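Local structure of core protein VP7 (Bluetongue virus, 1BVP) at residues R274-W278 and L316-T321. The protein forms the inner capsid of the virus together with other core proteins, its homotrimers assembling as 260 capsomers on a scaffold of VP3. Residues are numbered along the deposited sequence.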
loop_
_atom_site.group_PDB
_atom_site.type_symbol
_atom_site.label_atom_id
_atom_site.label_comp_id
_atom_site.label_asym_id
_atom_site.label_seq_id
_atom_site.Cartn_x
_atom_site.Cartn_y
_atom_site.Cartn_z
ATOM N N ARG A 274 -18.774 -12.232 -4.394
ATOM C CA ARG A 274 -19.886 -11.665 -5.191
ATOM C C ARG A 274 -21.106 -12.595 -5.061
ATOM O O ARG A 274 -22.068 -12.294 -4.335
ATOM C CB ARG A 274 -19.460 -11.439 -6.654
ATOM C CG ARG A 274 -18.768 -10.112 -6.774
ATOM C CD ARG A 274 -18.089 -9.908 -8.078
ATOM N NE ARG A 274 -17.863 -8.482 -8.298
ATOM C CZ ARG A 274 -16.738 -7.851 -8.008
ATOM N NH1 ARG A 274 -15.727 -8.545 -7.498
ATOM N NH2 ARG A 274 -16.668 -6.522 -8.141
ATOM N N ASP A 275 -21.021 -13.755 -5.699
ATOM C CA ASP A 275 -22.064 -14.757 -5.604
ATOM C C ASP A 275 -21.471 -16.037 -6.172
ATOM O O ASP A 275 -20.324 -16.042 -6.697
ATOM C CB ASP A 275 -23.351 -14.349 -6.348
ATOM C CG ASP A 275 -23.133 -14.072 -7.854
ATOM O OD1 ASP A 275 -22.401 -14.802 -8.568
ATOM O OD2 ASP A 275 -23.733 -13.100 -8.335
ATOM N N HIS A 276 -22.275 -17.090 -6.169
ATOM C CA HIS A 276 -21.790 -18.373 -6.652
ATOM C C HIS A 276 -21.372 -18.446 -8.081
ATOM O O HIS A 276 -20.464 -19.205 -8.418
ATOM C CB HIS A 276 -22.793 -19.474 -6.364
ATOM C CG HIS A 276 -23.012 -19.701 -4.902
ATOM N ND1 HIS A 276 -24.006 -19.056 -4.191
ATOM C CD2 HIS A 276 -22.317 -20.439 -4.000
ATOM C CE1 HIS A 276 -23.909 -19.384 -2.913
ATOM N NE2 HIS A 276 -22.895 -20.220 -2.772
ATOM N N THR A 277 -22.019 -17.659 -8.927
ATOM C CA THR A 277 -21.687 -17.665 -10.341
ATOM C C THR A 277 -20.328 -17.000 -10.570
ATOM O O THR A 277 -19.436 -17.567 -11.230
ATOM C CB THR A 277 -22.824 -17.007 -11.145
ATOM O OG1 THR A 277 -24.033 -17.753 -10.926
ATOM C CG2 THR A 277 -22.503 -16.998 -12.633
ATOM N N TRP A 278 -20.120 -15.839 -9.959
ATOM C CA TRP A 278 -18.855 -15.170 -10.143
ATOM C C TRP A 278 -17.741 -16.039 -9.565
ATOM O O TRP A 278 -16.658 -16.211 -10.150
ATOM C CB TRP A 278 -18.873 -13.835 -9.442
ATOM C CG TRP A 278 -17.521 -13.248 -9.429
ATOM C CD1 TRP A 278 -16.672 -13.144 -8.361
ATOM C CD2 TRP A 278 -16.800 -12.802 -10.564
ATOM N NE1 TRP A 278 -15.453 -12.678 -8.774
ATOM C CE2 TRP A 278 -15.501 -12.461 -10.125
ATOM C CE3 TRP A 278 -17.123 -12.668 -11.922
ATOM C CZ2 TRP A 278 -14.518 -11.990 -10.994
ATOM C CZ3 TRP A 278 -16.150 -12.201 -12.795
ATOM C CH2 TRP A 278 -14.856 -11.866 -12.325
ATOM N N LEU A 316 -13.453 -7.190 -15.528
ATOM C CA LEU A 316 -14.614 -8.029 -15.822
ATOM C C LEU A 316 -15.516 -8.167 -14.594
ATOM O O LEU A 316 -16.749 -8.236 -14.728
ATOM C CB LEU A 316 -14.198 -9.400 -16.328
ATOM C CG LEU A 316 -15.311 -10.360 -16.761
ATOM C CD1 LEU A 316 -15.943 -9.855 -18.040
ATOM C CD2 LEU A 316 -14.717 -11.758 -17.026
ATOM N N ALA A 317 -14.926 -8.143 -13.397
ATOM C CA ALA A 317 -15.728 -8.250 -12.166
ATOM C C ALA A 317 -16.582 -7.016 -12.031
ATOM O O ALA A 317 -17.738 -7.094 -11.592
ATOM C CB ALA A 317 -14.869 -8.402 -10.969
ATOM N N ASP A 318 -16.019 -5.865 -12.384
ATOM C CA ASP A 318 -16.801 -4.632 -12.313
ATOM C C ASP A 318 -17.951 -4.678 -13.316
ATOM O O ASP A 318 -19.069 -4.282 -12.991
ATOM C CB ASP A 318 -15.946 -3.430 -12.605
ATOM C CG ASP A 318 -14.939 -3.156 -11.524
ATOM O OD1 ASP A 318 -15.197 -3.476 -10.337
ATOM O OD2 ASP A 318 -13.912 -2.559 -11.880
ATOM N N VAL A 319 -17.680 -5.172 -14.527
ATOM C CA VAL A 319 -18.726 -5.296 -15.536
ATOM C C VAL A 319 -19.814 -6.220 -14.995
ATOM O O VAL A 319 -20.998 -5.899 -15.076
ATOM C CB VAL A 319 -18.195 -5.869 -16.868
ATOM C CG1 VAL A 319 -19.367 -6.203 -17.792
ATOM C CG2 VAL A 319 -17.283 -4.860 -17.537
ATOM N N TYR A 320 -19.401 -7.334 -14.389
ATOM C CA TYR A 320 -20.341 -8.297 -13.824
ATOM C C TYR A 320 -21.240 -7.590 -12.839
ATOM O O TYR A 320 -22.466 -7.798 -12.783
ATOM C CB TYR A 320 -19.585 -9.388 -13.078
ATOM C CG TYR A 320 -20.475 -10.491 -12.533
ATOM C CD1 TYR A 320 -20.787 -11.618 -13.317
ATOM C CD2 TYR A 320 -21.010 -10.422 -11.234
ATOM C CE1 TYR A 320 -21.614 -12.663 -12.818
ATOM C CE2 TYR A 320 -21.843 -11.455 -10.730
ATOM C CZ TYR A 320 -22.133 -12.565 -11.529
ATOM O OH TYR A 320 -22.933 -13.583 -11.048
ATOM N N THR A 321 -20.611 -6.791 -12.007
ATOM C CA THR A 321 -21.349 -6.055 -11.011
ATOM C C THR A 321 -22.396 -5.108 -11.600
ATOM O O THR A 321 -23.486 -5.024 -11.044
ATOM C CB THR A 321 -20.360 -5.371 -10.022
ATOM O OG1 THR A 321 -20.011 -6.326 -9.018
ATOM C CG2 THR A 321 -20.942 -4.145 -9.356
#
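Tyr320 is the bump that fills the hollow at the start of helix 276-286. Its ring reaches from helix 304-323 until its edge meets Asp275 and Thr277, while CB of Trp278 sits over one face, 4.2 Å from the ring centroid, in a CH-pi contact. At the tip, Tyr320 OH donates to Asp275 OD2 (2.9 Å). Asp275 is the N-cap: its OD1 accepts from Trp278 N (2.9 Å), so one carboxylate both caps its own helix and holds the tyrosine of the other. The indole of Trp278 returns the insertion, lying against helix 304-323 with Ala317 CA over the face of its six-membered ring (4.1 Å to the centroid). Trp278 CZ2 comes within 3.6 Å of Ala317 CB; the small methyl leaves room for so broad a ring. The same methyl serves Arg274, whose guanidinium lays one face on it (Arg274 CZ to Ala317 CB, 3.5 Å). In the guanidinium plane Arg274 NE donates to Thr321 OG1 (3.1 Å), with a weak second bond from Arg274 NH2 (3.5 Å). Asp318 stays beyond salt-bridge range of Arg274 and pairs instead with Arg111 of the second subunit, where Thr118 also accepts from Arg274 N. Leu316 CG comes to 4.5 Å from Trp278 CZ3, and its side chain packs on helix 55-73. Together these contacts join a capped helix start to the flank of a second helix: a buried, interlocking helix-helix junction in the all-helical domain of orbivirus VP7, reaching the trimer interface at its edge.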